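Local coordinates for protein Lpg2148(MvcA) (Legionella pneumophila subsp. pneumophila str. Philadelphia 1, PDB 6K11) that probably acts as a deamidase-related deubiquitinating effector that regulates the host ubiquitin-conjugating enzyme UBE2N during infection, at residues 246-251 with 272-277. Numbering follows the deposited sequence.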
loop_
_atom_site.group_PDB
_atom_site.type_symbol
_atom_site.label_atom_id
_atom_site.label_comp_id
_atom_site.label_asym_id
_atom_site.label_seq_id
_atom_site.Cartn_x
_atom_site.Cartn_y
_atom_site.Cartn_z
ATOM N N PRO A 246 -21.209 9.892 -22.851
ATOM C CA PRO A 246 -19.848 9.341 -22.852
ATOM C C PRO A 246 -19.517 8.651 -21.532
ATOM O O PRO A 246 -19.936 9.082 -20.455
ATOM C CB PRO A 246 -18.965 10.574 -23.079
ATOM C CG PRO A 246 -19.778 11.721 -22.568
ATOM C CD PRO A 246 -21.210 11.367 -22.882
ATOM N N ARG A 247 -18.759 7.563 -21.633
ATOM C CA ARG A 247 -18.371 6.805 -20.451
ATOM C C ARG A 247 -17.358 7.594 -19.627
ATOM O O ARG A 247 -16.463 8.247 -20.175
ATOM C CB ARG A 247 -17.805 5.454 -20.878
ATOM C CG ARG A 247 -16.910 4.773 -19.876
ATOM C CD ARG A 247 -16.487 3.420 -20.408
ATOM N NE ARG A 247 -17.441 2.372 -20.055
ATOM C CZ ARG A 247 -17.370 1.118 -20.495
ATOM N NH1 ARG A 247 -16.394 0.757 -21.320
ATOM N NH2 ARG A 247 -18.274 0.228 -20.115
ATOM N N GLN A 248 -17.526 7.564 -18.299
ATOM C CA GLN A 248 -16.686 8.317 -17.371
ATOM C C GLN A 248 -16.123 7.370 -16.322
ATOM O O GLN A 248 -16.767 6.387 -15.949
ATOM C CB GLN A 248 -17.466 9.449 -16.669
ATOM C CG GLN A 248 -18.290 10.330 -17.593
ATOM C CD GLN A 248 -17.449 11.348 -18.329
ATOM O OE1 GLN A 248 -16.256 11.506 -18.054
ATOM N NE2 GLN A 248 -18.069 12.056 -19.272
ATOM N N PHE A 249 -14.910 7.668 -15.854
ATOM C CA PHE A 249 -14.252 6.889 -14.811
ATOM C C PHE A 249 -13.913 7.792 -13.637
ATOM O O PHE A 249 -13.713 9.002 -13.804
ATOM C CB PHE A 249 -12.964 6.225 -15.311
ATOM C CG PHE A 249 -11.738 7.127 -15.259
ATOM C CD1 PHE A 249 -11.500 8.059 -16.263
ATOM C CD2 PHE A 249 -10.814 7.023 -14.214
ATOM C CE1 PHE A 249 -10.384 8.886 -16.226
ATOM C CE2 PHE A 249 -9.693 7.855 -14.174
ATOM C CZ PHE A 249 -9.473 8.779 -15.193
ATOM N N TYR A 250 -13.848 7.203 -12.444
ATOM C CA TYR A 250 -13.516 7.968 -11.240
ATOM C C TYR A 250 -12.480 7.197 -10.441
ATOM O O TYR A 250 -12.765 6.068 -10.001
ATOM C CB TYR A 250 -14.764 8.247 -10.401
ATOM C CG TYR A 250 -15.777 9.046 -11.184
ATOM C CD1 TYR A 250 -15.697 10.434 -11.251
ATOM C CD2 TYR A 250 -16.768 8.406 -11.914
ATOM C CE1 TYR A 250 -16.618 11.167 -12.000
ATOM C CE2 TYR A 250 -17.688 9.128 -12.663
ATOM C CZ TYR A 250 -17.608 10.504 -12.700
ATOM O OH TYR A 250 -18.520 11.219 -13.446
ATOM N N PRO A 251 -11.282 7.749 -10.231
ATOM C CA PRO A 251 -10.318 7.091 -9.346
ATOM C C PRO A 251 -10.538 7.507 -7.902
ATOM O O PRO A 251 -10.845 8.666 -7.598
ATOM C CB PRO A 251 -8.962 7.595 -9.870
ATOM C CG PRO A 251 -9.264 8.988 -10.390
ATOM C CD PRO A 251 -10.727 8.971 -10.846
ATOM N N TYR A 272 -11.339 15.876 -11.258
ATOM C CA TYR A 272 -10.255 16.448 -12.050
ATOM C C TYR A 272 -9.645 15.406 -12.982
ATOM O O TYR A 272 -9.511 15.637 -14.192
ATOM C CB TYR A 272 -9.184 17.035 -11.132
ATOM C CG TYR A 272 -8.086 17.735 -11.910
ATOM C CD1 TYR A 272 -8.288 19.007 -12.453
ATOM C CD2 TYR A 272 -6.854 17.117 -12.118
ATOM C CE1 TYR A 272 -7.294 19.645 -13.175
ATOM C CE2 TYR A 272 -5.851 17.750 -12.850
ATOM C CZ TYR A 272 -6.076 19.008 -13.368
ATOM O OH TYR A 272 -5.076 19.620 -14.080
ATOM N N LEU A 273 -9.268 14.247 -12.436
ATOM C CA LEU A 273 -8.599 13.254 -13.272
ATOM C C LEU A 273 -9.581 12.602 -14.229
ATOM O O LEU A 273 -9.209 12.250 -15.353
ATOM C CB LEU A 273 -7.893 12.200 -12.407
ATOM C CG LEU A 273 -6.685 12.715 -11.616
ATOM C CD1 LEU A 273 -6.304 11.692 -10.546
ATOM C CD2 LEU A 273 -5.479 13.048 -12.538
ATOM N N SER A 274 -10.838 12.456 -13.809
ATOM C CA SER A 274 -11.866 11.936 -14.698
ATOM C C SER A 274 -11.874 12.639 -16.053
ATOM O O SER A 274 -12.155 12.009 -17.081
ATOM C CB SER A 274 -13.231 12.092 -14.038
ATOM O OG SER A 274 -14.227 11.521 -14.850
ATOM N N ARG A 275 -11.572 13.936 -16.073
ATOM C CA ARG A 275 -11.742 14.707 -17.295
ATOM C C ARG A 275 -10.730 14.338 -18.374
ATOM O O ARG A 275 -10.957 14.660 -19.545
ATOM C CB ARG A 275 -11.697 16.202 -16.955
ATOM C CG ARG A 275 -12.659 16.513 -15.809
ATOM C CD ARG A 275 -13.129 17.939 -15.721
ATOM N NE ARG A 275 -12.204 18.724 -14.931
ATOM C CZ ARG A 275 -12.491 19.328 -13.779
ATOM N NH1 ARG A 275 -13.707 19.286 -13.244
ATOM N NH2 ARG A 275 -11.534 20.007 -13.171
ATOM N N ILE A 276 -9.645 13.633 -18.038
ATOM C CA ILE A 276 -8.714 13.252 -19.098
ATOM C C ILE A 276 -9.190 12.045 -19.891
ATOM O O ILE A 276 -8.684 11.808 -20.997
ATOM C CB ILE A 276 -7.292 13.013 -18.553
ATOM C CG1 ILE A 276 -7.161 11.645 -17.879
ATOM C CG2 ILE A 276 -6.874 14.158 -17.614
ATOM C CD1 ILE A 276 -5.716 11.319 -17.521
ATOM N N GLY A 277 -10.168 11.306 -19.388
ATOM C CA GLY A 277 -10.654 10.124 -20.090
ATOM C C GLY A 277 -9.874 8.873 -19.727
ATOM O O GLY A 277 -8.670 8.903 -19.501
HETATM O O HOH W 1 -14.037 10.135 -17.474
HETATM O O HOH W 2 -16.504 13.419 -15.060
#
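Ser274, in the last turn of helix 269-274, bonds to the backbone of Phe249 where the chain enters 250-252, an outermost strand of the five-stranded antiparallel sheet. With OG anti to its own backbone N (chi1 -176°), the serine donates to Phe249 O at 2.8 Å; the C=O...OG angle is 155° and OG is tilted 17° from the carbonyl plane. Ser274 OG also lies over one face of the Tyr250 ring, 3.7 Å from Tyr250 CE1, and accepts a hydrogen bond from a water. The Phe249 ring meets backbone atoms of Leu273 and of the type I turn Ser274-Gly277: CZ is 3.5 Å from Leu273 O and CE1 is 3.5 Å from Gly277 C, while Gly277 N lies in plane at the ring edge. Ile236 and Ile238 of strand 228-238 and Ile278 and Tyr281 of helix 278-288 also pack on this phenyl, which thus joins the sheet to the helices that follow. Farther along, Pro251 CG rests against Leu273 CB and CD1, both at 4.0 Å. On the Gln248 side, a second water ties the two segments together, accepting from Phe249 N and donating to Gln248 OE1 and to Ser274 O, each at 2.7 Å.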